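Local coordinates for uncharacterized protein (Alicyclobacillus acidocaldarius subsp. acidocaldarius, PDB 3RQB) that is of unproven function but has a hot dog fold and is probably an acyl-CoA thioesterase, hydrolysing acyl-CoA to free acid and coenzyme A, at residues 82-87 / 92-97; 46-51 / 104-109; 10-15 / 182-187; 31-34 / 39-42; 194-199 / 237-242. All blocks are in the same frame, centred on the assembly; numbering follows the deposited sequence.

From the N terminus, helix 11-15 opens contact 3, which closes only when the chain reaches helix 182-188 and so joins the N-terminal end to the C-terminal hot dog domain. Within that long loop come contact 4, a short closure of 31-34 on 39-42 leading into helix 41-53, and then contact 2, which sets the same helix on strand 103-113. Contact 2 in turn encloses contact 1, the hairpin 82-87/92-97, whose second strand lies beside 103-113. Contact 5 follows in series, joining helix 195-200 to strand 230-240 in the C-terminal domain. None of the five loops cross. Contacts 1, 2 and 5 also touch the second subunit.

Contact 1: 82-87 / 92-97; sequences AVPVRT and QHFTLT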
# COMPACT_ATOMS: atom_id res chain seq x y z
N ALA B 82 -7.19 -14.13 13.18
CA ALA B 82 -6.64 -12.77 13.34
C ALA B 82 -5.79 -12.58 14.62
O ALA B 82 -6.33 -12.57 15.72
CB ALA B 82 -7.77 -11.74 13.28
N VAL B 83 -4.47 -12.40 14.45
CA VAL B 83 -3.56 -12.23 15.60
C VAL B 83 -3.23 -10.77 15.91
O VAL B 83 -2.78 -10.03 15.03
CB VAL B 83 -2.21 -12.98 15.41
CG1 VAL B 83 -1.33 -12.81 16.64
CG2 VAL B 83 -2.43 -14.45 15.11
N PRO B 84 -3.44 -10.37 17.17
CA PRO B 84 -2.95 -9.11 17.72
C PRO B 84 -1.47 -9.30 18.03
O PRO B 84 -1.05 -9.61 19.14
CB PRO B 84 -3.77 -8.94 18.99
CG PRO B 84 -4.00 -10.33 19.43
CD PRO B 84 -4.18 -11.15 18.17
N VAL B 85 -0.70 -9.14 16.97
CA VAL B 85 0.73 -9.39 16.95
C VAL B 85 1.61 -8.47 17.85
O VAL B 85 2.59 -8.92 18.46
CB VAL B 85 1.17 -9.35 15.47
CG1 VAL B 85 2.54 -8.69 15.27
CG2 VAL B 85 1.05 -10.74 14.86
N ARG B 86 1.27 -7.20 17.93
CA ARG B 86 2.03 -6.31 18.79
C ARG B 86 1.09 -5.30 19.38
O ARG B 86 0.18 -4.82 18.71
CB ARG B 86 3.14 -5.61 18.00
CG ARG B 86 4.12 -4.88 18.88
CD ARG B 86 4.59 -5.82 19.98
NE ARG B 86 5.38 -5.13 20.98
CZ ARG B 86 6.69 -4.92 20.89
NH1 ARG B 86 7.36 -5.35 19.84
NH2 ARG B 86 7.32 -4.27 21.86
N THR B 87 1.30 -4.96 20.64
CA THR B 87 0.45 -3.97 21.27
C THR B 87 1.30 -2.95 22.03
O THR B 87 2.15 -3.30 22.86
CB THR B 87 -0.61 -4.62 22.17
OG1 THR B 87 -1.18 -5.75 21.49
CG2 THR B 87 -1.72 -3.64 22.45
N GLN B 92 -1.40 -0.60 17.60
CA GLN B 92 -1.58 -2.06 17.55
C GLN B 92 -1.52 -2.69 16.14
O GLN B 92 -2.15 -2.18 15.21
CB GLN B 92 -2.92 -2.41 18.20
CG GLN B 92 -3.07 -3.87 18.57
CD GLN B 92 -4.46 -4.19 19.07
OE1 GLN B 92 -5.41 -3.46 18.78
NE2 GLN B 92 -4.59 -5.27 19.82
N HIS B 93 -0.80 -3.80 15.99
CA HIS B 93 -0.64 -4.46 14.68
C HIS B 93 -1.28 -5.85 14.61
O HIS B 93 -1.04 -6.68 15.49
CB HIS B 93 0.84 -4.62 14.34
CG HIS B 93 1.53 -3.36 13.93
ND1 HIS B 93 1.89 -2.38 14.83
CD2 HIS B 93 1.95 -2.93 12.72
CE1 HIS B 93 2.50 -1.40 14.19
NE2 HIS B 93 2.54 -1.70 12.90
N PHE B 94 -2.05 -6.11 13.55
CA PHE B 94 -2.71 -7.40 13.37
C PHE B 94 -2.21 -8.17 12.15
O PHE B 94 -1.85 -7.57 11.14
CB PHE B 94 -4.22 -7.23 13.22
CG PHE B 94 -4.94 -7.02 14.51
CD1 PHE B 94 -5.02 -5.76 15.08
CD2 PHE B 94 -5.55 -8.09 15.16
CE1 PHE B 94 -5.69 -5.57 16.29
CE2 PHE B 94 -6.22 -7.90 16.37
CZ PHE B 94 -6.28 -6.64 16.93
N THR B 95 -2.21 -9.49 12.25
CA THR B 95 -1.90 -10.36 11.12
C THR B 95 -3.07 -11.31 10.88
O THR B 95 -3.49 -12.03 11.78
CB THR B 95 -0.62 -11.19 11.36
OG1 THR B 95 0.54 -10.38 11.12
CG2 THR B 95 -0.58 -12.41 10.45
N LEU B 96 -3.62 -11.30 9.67
CA LEU B 96 -4.81 -12.10 9.43
C LEU B 96 -4.71 -13.03 8.24
O LEU B 96 -3.99 -12.78 7.26
CB LEU B 96 -6.05 -11.22 9.27
CG LEU B 96 -6.18 -10.07 10.27
CD1 LEU B 96 -5.48 -8.84 9.71
CD2 LEU B 96 -7.63 -9.78 10.53
N THR B 97 -5.45 -14.13 8.35
CA THR B 97 -5.44 -15.20 7.38
C THR B 97 -6.83 -15.78 7.22
O THR B 97 -7.50 -16.10 8.21
CB THR B 97 -4.48 -16.30 7.84
OG1 THR B 97 -3.22 -15.71 8.21
CG2 THR B 97 -4.26 -17.32 6.73
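Strands 77-87 and 91-100 form an antiparallel beta hairpin of the N-terminal hot dog domain, interrupted by a classic beta bulge in which Val85 and Arg86 both face His93. On one side of the bulge Val83 and Thr95 are a hydrogen-bonded pair: Val83 N gives Thr95 O a bond of 2.9 Å with an N-H...O angle of 169°, and Thr95 N returns one of the same length to Val83 O. On the other side His93 N reaches Arg86 O at 3.1 Å. His93 O serves both bulge residues, taking weak bonds from Val85 N and Arg86 N. Pro84, which has no N-H to offer, is the centre of an inverse gamma turn and pairs with Phe94 without hydrogen bonds. Its CA sits over one face of the Phe94 ring, toward the rim and 4.0 Å from the ring centroid, a CH-pi contact, and Pro84 CB meets Phe94 CE2 at 3.7 Å. Phe94 places its CG beside the backbone N, away from the carbonyl carbon (chi1 -79°), which brings the ring back toward the neighbouring strand. Replacing Phe94 by alanine would probably leave Pro84 without its aromatic partner and open a gap beside Phe112 and Ala52 of helix 41-53. The face bearing Val83, Arg86, His93 and Thr95 meets the second subunit, where Arg86 NH1 bonds Val104 O of that chain. On this side the Val85 and Thr95 side chains pass at a slant, with Val85 CG2 3.8 Å from Thr95 OG1.

Contact 2: 46-51 / 104-109; sequences ATMLKA and VVTTAT
Met48, present as selenomethionine, reaches from helix 41-53 to the side chains of Thr106 and Ala108 and to the backbone between them at Thr107, and its terminal CE does most of the touching. This methyl lies 3.6 Å from Thr106 CG2 and 3.8 Å from Ala108 CB, and between those side chains it comes to Thr107 CA at 3.5 Å. Nearer the helix, Met48 CB packs on Ala108 CB at 4.0 Å, while Met48 CG is equally close, 4.1 Å, to Thr106 CG2 and to Ala108 CB. Bends at chi2 (-54°) and chi3 (-109°) turn the selenium end over the strand and lay CE against the peptide backbone. Thr106 and Ala108 turn their side chains toward the helix, whereas Thr107 points away, where it packs on Val85 of the second subunit. The contact is buried and made by van der Waals packing, with CE resting near Thr106 O as well as on the methyls.

A shell further out, a classic beta bulge at Val105 and Thr106, both facing Met98, shapes this part of the strand, and Met98 itself also packs on Met48. Thr106 and Ala108 rest on Val67 and Leu65 of strand 61-69. The helix segment passes the strand segment with axes 9.2 Å apart and their directions at 56°. A long helix laid over the face of a strongly curved antiparallel sheet is the hallmark of the hot dog fold, here that of the N-terminal domain.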
# COMPACT_ATOMS: atom_id res chain seq x y z
N ALA B 46 -13.13 -5.63 3.60
CA ALA B 46 -13.97 -5.17 4.71
C ALA B 46 -14.09 -6.30 5.71
O ALA B 46 -13.82 -6.14 6.90
CB ALA B 46 -15.33 -4.75 4.20
N THR B 47 -14.47 -7.47 5.22
CA THR B 47 -14.46 -8.68 6.03
C THR B 47 -13.13 -8.91 6.78
O THR B 47 -13.14 -9.18 7.97
CB THR B 47 -14.78 -9.91 5.19
OG1 THR B 47 -16.14 -9.83 4.75
CG2 THR B 47 -14.58 -11.16 6.00
N MSE B 48 -11.99 -8.81 6.09
CA MSE B 48 -10.69 -8.97 6.74
C MSE B 48 -10.52 -8.00 7.91
O MSE B 48 -9.85 -8.33 8.89
CB MSE B 48 -9.54 -8.78 5.75
CG MSE B 48 -9.36 -9.94 4.77
SE MSE B 48 -9.17 -11.66 5.68
CE MSE B 48 -7.28 -11.97 5.33
N LEU B 49 -11.11 -6.81 7.79
CA LEU B 49 -10.96 -5.75 8.80
C LEU B 49 -11.83 -5.93 10.06
O LEU B 49 -11.37 -5.70 11.19
CB LEU B 49 -11.23 -4.39 8.16
CG LEU B 49 -11.10 -3.16 9.05
CD1 LEU B 49 -9.66 -2.98 9.54
CD2 LEU B 49 -11.56 -1.92 8.30
N LYS B 50 -13.08 -6.34 9.85
CA LYS B 50 -13.99 -6.58 10.95
C LYS B 50 -13.36 -7.56 11.92
O LYS B 50 -13.46 -7.37 13.13
CB LYS B 50 -15.32 -7.15 10.46
CG LYS B 50 -16.09 -6.20 9.57
CD LYS B 50 -16.21 -4.82 10.20
CE LYS B 50 -17.16 -4.82 11.39
NZ LYS B 50 -17.26 -3.46 12.00
N ALA B 51 -12.70 -8.57 11.38
CA ALA B 51 -12.09 -9.62 12.19
C ALA B 51 -11.26 -9.01 13.31
O ALA B 51 -11.47 -9.32 14.47
CB ALA B 51 -11.23 -10.53 11.34
N VAL B 104 -5.03 -21.58 2.34
CA VAL B 104 -5.05 -20.13 2.50
C VAL B 104 -5.56 -19.42 1.27
O VAL B 104 -4.99 -19.51 0.18
CB VAL B 104 -3.68 -19.55 2.82
CG1 VAL B 104 -3.83 -18.05 3.00
CG2 VAL B 104 -3.11 -20.17 4.07
N VAL B 105 -6.62 -18.65 1.49
CA VAL B 105 -7.33 -17.91 0.47
C VAL B 105 -6.84 -16.46 0.40
O VAL B 105 -6.47 -15.97 -0.67
CB VAL B 105 -8.84 -17.99 0.68
CG1 VAL B 105 -9.51 -16.73 0.15
CG2 VAL B 105 -9.39 -19.22 0.01
N THR B 106 -6.97 -15.76 1.53
CA THR B 106 -6.63 -14.34 1.63
C THR B 106 -5.82 -14.02 2.90
O THR B 106 -6.05 -14.63 3.94
CB THR B 106 -7.92 -13.51 1.59
OG1 THR B 106 -8.60 -13.78 0.35
CG2 THR B 106 -7.64 -12.03 1.72
N THR B 107 -4.86 -13.09 2.80
CA THR B 107 -4.14 -12.58 3.98
C THR B 107 -4.15 -11.05 4.04
O THR B 107 -4.29 -10.37 3.03
CB THR B 107 -2.66 -13.05 4.06
OG1 THR B 107 -1.83 -12.26 3.19
CG2 THR B 107 -2.55 -14.53 3.74
N ALA B 108 -4.00 -10.53 5.25
CA ALA B 108 -4.07 -9.10 5.46
C ALA B 108 -3.25 -8.70 6.68
O ALA B 108 -3.04 -9.51 7.59
CB ALA B 108 -5.52 -8.66 5.63
N THR B 109 -2.78 -7.46 6.68
CA THR B 109 -2.16 -6.90 7.87
C THR B 109 -2.87 -5.59 8.17
O THR B 109 -3.33 -4.89 7.26
CB THR B 109 -0.62 -6.68 7.70
OG1 THR B 109 -0.37 -5.73 6.66
CG2 THR B 109 0.09 -7.99 7.37

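Contact 3: 10-15 / 182-187; sequences HAFDDA and HAALAA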
# COMPACT_ATOMS: atom_id res chain seq x y z
N HIS B 10 -28.71 -5.04 6.76
CA HIS B 10 -28.15 -4.48 5.54
C HIS B 10 -27.23 -5.53 4.93
O HIS B 10 -26.50 -6.22 5.65
CB HIS B 10 -27.36 -3.21 5.84
CG HIS B 10 -26.86 -2.52 4.61
ND1 HIS B 10 -27.38 -1.32 4.15
CD2 HIS B 10 -25.89 -2.86 3.72
CE1 HIS B 10 -26.76 -0.96 3.05
NE2 HIS B 10 -25.84 -1.87 2.77
N ALA B 11 -27.26 -5.64 3.61
CA ALA B 11 -26.49 -6.66 2.91
C ALA B 11 -25.04 -6.66 3.36
O ALA B 11 -24.49 -7.71 3.69
CB ALA B 11 -26.54 -6.41 1.41
N PHE B 12 -24.44 -5.48 3.38
CA PHE B 12 -23.06 -5.33 3.82
C PHE B 12 -22.82 -5.98 5.18
O PHE B 12 -21.91 -6.79 5.34
CB PHE B 12 -22.70 -3.85 3.89
CG PHE B 12 -21.30 -3.59 4.34
CD1 PHE B 12 -20.97 -3.59 5.68
CD2 PHE B 12 -20.30 -3.34 3.41
CE1 PHE B 12 -19.67 -3.35 6.09
CE2 PHE B 12 -18.99 -3.11 3.82
CZ PHE B 12 -18.68 -3.11 5.16
N ASP B 13 -23.63 -5.60 6.17
CA ASP B 13 -23.49 -6.18 7.50
C ASP B 13 -23.76 -7.69 7.43
O ASP B 13 -23.31 -8.46 8.29
CB ASP B 13 -24.46 -5.50 8.47
CG ASP B 13 -24.17 -4.03 8.60
OD1 ASP B 13 -22.98 -3.67 8.61
OD2 ASP B 13 -25.13 -3.23 8.68
N ASP B 14 -24.49 -8.09 6.41
CA ASP B 14 -24.82 -9.48 6.21
C ASP B 14 -23.61 -10.24 5.68
O ASP B 14 -23.28 -11.32 6.16
CB ASP B 14 -26.01 -9.61 5.26
CG ASP B 14 -26.87 -10.82 5.55
OD1 ASP B 14 -26.84 -11.77 4.74
OD2 ASP B 14 -27.56 -10.82 6.60
N ALA B 15 -22.93 -9.66 4.70
CA ALA B 15 -21.74 -10.29 4.12
C ALA B 15 -20.59 -10.36 5.10
O ALA B 15 -19.84 -11.34 5.14
CB ALA B 15 -21.31 -9.55 2.88
N HIS B 182 -15.52 2.24 9.09
CA HIS B 182 -14.23 1.94 8.47
C HIS B 182 -14.28 0.84 7.41
O HIS B 182 -13.77 1.01 6.30
CB HIS B 182 -13.18 1.64 9.53
CG HIS B 182 -12.88 2.82 10.41
ND1 HIS B 182 -11.89 3.73 10.12
CD2 HIS B 182 -13.45 3.25 11.56
CE1 HIS B 182 -11.86 4.67 11.05
NE2 HIS B 182 -12.80 4.39 11.94
N ALA B 183 -14.90 -0.28 7.73
CA ALA B 183 -14.92 -1.38 6.78
C ALA B 183 -15.66 -1.00 5.49
O ALA B 183 -15.21 -1.32 4.38
CB ALA B 183 -15.50 -2.65 7.42
N ALA B 184 -16.78 -0.30 5.63
CA ALA B 184 -17.59 0.10 4.48
C ALA B 184 -16.75 0.97 3.58
O ALA B 184 -16.85 0.94 2.34
CB ALA B 184 -18.81 0.86 4.95
N LEU B 185 -15.91 1.76 4.24
CA LEU B 185 -15.04 2.71 3.57
C LEU B 185 -13.95 1.99 2.78
O LEU B 185 -13.72 2.30 1.62
CB LEU B 185 -14.45 3.65 4.61
CG LEU B 185 -13.49 4.70 4.05
CD1 LEU B 185 -14.06 5.33 2.79
CD2 LEU B 185 -13.18 5.75 5.11
N ALA B 186 -13.29 1.02 3.41
CA ALA B 186 -12.37 0.16 2.69
C ALA B 186 -13.03 -0.39 1.42
O ALA B 186 -12.47 -0.35 0.32
CB ALA B 186 -11.92 -0.99 3.60
N ALA B 187 -14.25 -0.91 1.58
CA ALA B 187 -14.91 -1.55 0.45
C ALA B 187 -15.12 -0.55 -0.68
O ALA B 187 -14.94 -0.89 -1.85
CB ALA B 187 -16.23 -2.19 0.86
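Phe12 of the short helix 11-15 drives its ring against Ala183, Ala184 and Ala187 of helix 182-188, which belongs to the C-terminal hot dog domain. The two helical segments run nearly at right angles, 96°, and their axes stay 11.4 Å apart, a distance that one large side chain meeting a row of alanines bridges. The close-packed part is the far end of the ring. Phe12 CZ comes to 3.4 Å from Ala184 N and 3.9 Å from Ala183 CB, so it touches the helix backbone as well as its methyls. The methyl of Ala184 lies over one face of the ring, with Ala184 CB 4.0 Å from Phe12 CZ, while Ala183 CB is at the edge, in the ring plane. CG lies opposite the backbone N (chi1 180°), extending the ring straight out from its own helix toward the other.

The outer side differs. His10, Ala11, Asp13 and Asp14 are partly exposed and leave helix 182-188 alone; there the link is polar and indirect, through the salt bridge of Asp13 OD1 with Arg178, a residue that also packs on Phe12 and Ala184. Ile43 and Ala46 of helix 41-53 also pack on Phe12, making it a meeting point of three helices. A serine in place of Phe12 would remove the ring, and is likely to leave a gap between these helices and the alanine methyls without their aromatic cover. Ala187 completes the contact on helix 182-188, its CB at the ring edge, 4.2 Å from Phe12 CE2.

Contact 4: 31-34 / 39-42; sequences AEYY and PFGG
A single backbone hydrogen bond ties Phe40 to Tyr33, closing the loop that leads into helix 41-53, the long helix of the N-terminal hot dog domain. Phe40 N donates to Tyr33 O at 3.0 Å with an N-H...O angle of 154°. It bridges the backbones of Tyr34 and Pro39, whose CA atoms are 4.2 Å apart. Just before the bridge the chain reverses in a type I turn, with Tyr34 N bonded to Ala31 O at 3.2 Å, which presents the Tyr33 carbonyl to Phe40.

The aromatic contacts follow the same connection. Tyr33 CD1 and Phe40 CD2 meet at 4.1 Å, Phe40 CD2 lying at the edge of the Tyr33 ring near its plane as the two side chains slant past each other. The Phe40 ring is turned back over the start of its own helix, with Gly42 N 3.5 Å above the ring centre; a side chain at Gly42 would run into Phe40 CE2, and the glycine leaves room for the ring. Tyr34 takes the other direction: its CG is anti to the backbone N (chi1 -163°), and the ring passes Pro39, with Tyr34 CD1 4.2 Å from Pro39 N. Tyr34 OH then bonds Gly38 N, a second tie across the loop.

Around this closure, Tyr33 stacks on Trp149 and Phe40 on Trp146, two tryptophans further along the same chain. Tyr33 also packs on Phe12 and Ala15 of helix 11-15 and on Ile43, so the loop lies between that helix and the first turn of helix 41-53.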
# COMPACT_ATOMS: atom_id res chain seq x y z
N ALA B 31 -22.82 -14.96 -2.16
CA ALA B 31 -22.84 -15.06 -3.61
C ALA B 31 -23.34 -13.77 -4.23
O ALA B 31 -23.08 -13.50 -5.41
CB ALA B 31 -23.69 -16.23 -4.04
N GLU B 32 -24.05 -12.96 -3.44
CA GLU B 32 -24.60 -11.69 -3.91
C GLU B 32 -23.52 -10.62 -4.11
O GLU B 32 -23.73 -9.63 -4.82
CB GLU B 32 -25.72 -11.20 -2.99
CG GLU B 32 -26.93 -12.15 -2.85
CD GLU B 32 -26.73 -13.24 -1.80
OE1 GLU B 32 -27.60 -14.14 -1.68
OE2 GLU B 32 -25.71 -13.21 -1.08
N TYR B 33 -22.36 -10.81 -3.48
CA TYR B 33 -21.21 -9.94 -3.68
C TYR B 33 -20.22 -10.44 -4.73
O TYR B 33 -19.12 -9.90 -4.88
CB TYR B 33 -20.50 -9.60 -2.37
CG TYR B 33 -21.06 -8.37 -1.68
CD1 TYR B 33 -20.54 -7.11 -1.94
CD2 TYR B 33 -22.12 -8.48 -0.78
CE1 TYR B 33 -21.05 -5.98 -1.31
CE2 TYR B 33 -22.64 -7.36 -0.14
CZ TYR B 33 -22.10 -6.11 -0.41
OH TYR B 33 -22.61 -5.00 0.23
N TYR B 34 -20.58 -11.51 -5.42
CA TYR B 34 -19.69 -12.08 -6.41
C TYR B 34 -19.30 -11.04 -7.46
O TYR B 34 -20.09 -10.14 -7.76
CB TYR B 34 -20.34 -13.27 -7.11
CG TYR B 34 -19.31 -14.12 -7.81
CD1 TYR B 34 -18.47 -14.95 -7.08
CD2 TYR B 34 -19.17 -14.07 -9.19
CE1 TYR B 34 -17.52 -15.72 -7.70
CE2 TYR B 34 -18.21 -14.85 -9.83
CZ TYR B 34 -17.39 -15.67 -9.07
OH TYR B 34 -16.44 -16.45 -9.67
N PRO B 39 -15.09 -13.33 -5.27
CA PRO B 39 -15.89 -12.27 -4.65
C PRO B 39 -15.30 -10.88 -4.85
O PRO B 39 -14.11 -10.73 -5.11
CB PRO B 39 -15.84 -12.61 -3.16
CG PRO B 39 -15.20 -13.99 -3.08
CD PRO B 39 -14.33 -14.08 -4.26
N PHE B 40 -16.16 -9.87 -4.73
CA PHE B 40 -15.76 -8.48 -4.83
C PHE B 40 -14.68 -8.19 -3.80
O PHE B 40 -14.86 -8.47 -2.60
CB PHE B 40 -16.98 -7.58 -4.61
CG PHE B 40 -16.64 -6.14 -4.42
CD1 PHE B 40 -15.89 -5.46 -5.37
CD2 PHE B 40 -17.08 -5.45 -3.31
CE1 PHE B 40 -15.58 -4.12 -5.20
CE2 PHE B 40 -16.78 -4.12 -3.13
CZ PHE B 40 -16.03 -3.45 -4.08
N GLY B 41 -13.57 -7.64 -4.26
CA GLY B 41 -12.42 -7.45 -3.40
C GLY B 41 -12.70 -6.61 -2.18
O GLY B 41 -12.16 -6.86 -1.11
N GLY B 42 -13.53 -5.59 -2.35
CA GLY B 42 -13.78 -4.63 -1.30
C GLY B 42 -14.53 -5.27 -0.15
O GLY B 42 -14.38 -4.87 1.01

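Contact 5: 194-199 / 237-242; sequences PRVYVK and TGFSHG
Phe239 of strand 230-240 carries the apolar contact with Arg195, Val196 and Lys199 on helix 195-200. Its ring presents CE2 to Val196, 3.9 Å from Val196 CA and 4.0 Å from Val196 CB. The flanking residues touch through the roots of their side chains: Arg195 CB is 4.4 Å from Phe239 CE2, and Lys199 CB the same distance from Phe239 CZ. These residues, spaced about one helical turn from first to last, let the ring rest against a single side of the helix. Phe239 CG stands anti to its carbonyl carbon (chi1 -49°), which carries the ring out from the strand and up to the helix.

The polar ends of Arg195 and Lys199 lead away from the ring. The Arg195 guanidinium has Val198 CG2 3.5 Å above one face, and it is held by Ala166 O and Thr168 OG1 through NH1 and by Gln246 OE1 through NE. Lys199 NZ bonds Gln164 O and makes a salt bridge with Glu123 of the second subunit. At the end of the strand segment, Ser240 OG and His241 ND1 share a hydrogen bond of 3.0 Å, just ahead of Gly242, which adopts a positive phi of 98° where the chain turns toward strand 243-251.

The helix thus lies across a strand of the C-terminal hot dog domain, with directions at 87°, and Phe244 of strand 243-251 packs on both Val196 and Phe239. Gly238 and Phe239 also pair with an antiparallel strand of the second subunit, so the sheet beneath the helix continues across the dimer interface.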
# COMPACT_ATOMS: atom_id res chain seq x y z
N PRO B 194 -12.00 -0.97 -13.24
CA PRO B 194 -10.58 -1.30 -13.38
C PRO B 194 -9.90 -0.33 -14.32
O PRO B 194 -10.38 -0.15 -15.44
CB PRO B 194 -10.61 -2.69 -14.04
CG PRO B 194 -11.94 -3.23 -13.72
CD PRO B 194 -12.86 -2.05 -13.76
N ARG B 195 -8.78 0.24 -13.89
CA ARG B 195 -8.16 1.33 -14.65
C ARG B 195 -8.06 0.96 -16.15
O ARG B 195 -8.44 1.74 -17.03
CB ARG B 195 -6.79 1.69 -14.07
CG ARG B 195 -6.81 2.29 -12.66
CD ARG B 195 -7.63 3.58 -12.58
NE ARG B 195 -9.03 3.30 -12.30
CZ ARG B 195 -10.06 4.04 -12.71
NH1 ARG B 195 -9.86 5.12 -13.44
NH2 ARG B 195 -11.30 3.70 -12.39
N VAL B 196 -7.59 -0.25 -16.42
CA VAL B 196 -7.34 -0.70 -17.78
C VAL B 196 -8.59 -0.64 -18.69
O VAL B 196 -8.50 -0.21 -19.84
CB VAL B 196 -6.70 -2.11 -17.79
CG1 VAL B 196 -7.71 -3.16 -17.41
CG2 VAL B 196 -6.09 -2.42 -19.16
N TYR B 197 -9.75 -1.05 -18.18
CA TYR B 197 -10.99 -0.87 -18.94
C TYR B 197 -11.12 0.59 -19.38
O TYR B 197 -11.39 0.88 -20.54
CB TYR B 197 -12.23 -1.23 -18.11
CG TYR B 197 -12.35 -2.68 -17.68
CD1 TYR B 197 -11.39 -3.62 -18.01
CD2 TYR B 197 -13.45 -3.11 -16.94
CE1 TYR B 197 -11.51 -4.95 -17.61
CE2 TYR B 197 -13.59 -4.44 -16.54
CZ TYR B 197 -12.61 -5.35 -16.88
OH TYR B 197 -12.74 -6.67 -16.48
N VAL B 198 -10.92 1.50 -18.43
CA VAL B 198 -11.06 2.92 -18.70
C VAL B 198 -10.15 3.33 -19.85
O VAL B 198 -10.52 4.17 -20.69
CB VAL B 198 -10.70 3.77 -17.48
CG1 VAL B 198 -11.23 5.18 -17.66
CG2 VAL B 198 -11.24 3.15 -16.19
N LYS B 199 -8.97 2.73 -19.89
CA LYS B 199 -7.98 3.07 -20.91
C LYS B 199 -8.28 2.43 -22.28
O LYS B 199 -8.08 3.06 -23.32
CB LYS B 199 -6.57 2.71 -20.44
CG LYS B 199 -5.44 3.31 -21.28
CD LYS B 199 -5.31 4.83 -21.12
CE LYS B 199 -4.07 5.37 -21.85
NZ LYS B 199 -3.96 6.86 -21.85
N THR B 237 -0.96 4.50 -12.86
CA THR B 237 0.41 4.95 -13.06
C THR B 237 0.98 4.36 -14.35
O THR B 237 1.28 5.08 -15.29
CB THR B 237 1.28 4.59 -11.85
OG1 THR B 237 0.50 4.70 -10.66
CG2 THR B 237 2.46 5.54 -11.78
N GLY B 238 1.11 3.04 -14.40
CA GLY B 238 1.59 2.40 -15.60
C GLY B 238 1.00 1.03 -15.79
O GLY B 238 0.32 0.52 -14.90
N PHE B 239 1.23 0.46 -16.96
CA PHE B 239 0.82 -0.90 -17.26
C PHE B 239 2.01 -1.58 -17.91
O PHE B 239 2.43 -1.19 -19.00
CB PHE B 239 -0.34 -0.90 -18.25
CG PHE B 239 -1.48 0.02 -17.88
CD1 PHE B 239 -1.43 1.37 -18.21
CD2 PHE B 239 -2.62 -0.47 -17.25
CE1 PHE B 239 -2.50 2.23 -17.89
CE2 PHE B 239 -3.69 0.38 -16.94
CZ PHE B 239 -3.63 1.72 -17.25
N SER B 240 2.56 -2.61 -17.28
CA SER B 240 3.70 -3.27 -17.89
C SER B 240 3.74 -4.76 -17.63
O SER B 240 3.43 -5.21 -16.53
CB SER B 240 5.01 -2.63 -17.43
OG SER B 240 6.12 -3.28 -18.00
N HIS B 241 4.11 -5.51 -18.66
CA HIS B 241 4.47 -6.91 -18.50
C HIS B 241 3.51 -7.66 -17.58
O HIS B 241 3.94 -8.38 -16.68
CB HIS B 241 5.90 -7.04 -17.98
CG HIS B 241 6.94 -6.76 -19.01
ND1 HIS B 241 7.05 -5.55 -19.65
CD2 HIS B 241 7.91 -7.55 -19.53
CE1 HIS B 241 8.05 -5.60 -20.51
NE2 HIS B 241 8.59 -6.80 -20.46
N GLY B 242 2.21 -7.49 -17.80
CA GLY B 242 1.23 -8.30 -17.10
C GLY B 242 0.60 -7.70 -15.88
O GLY B 242 -0.30 -8.30 -15.29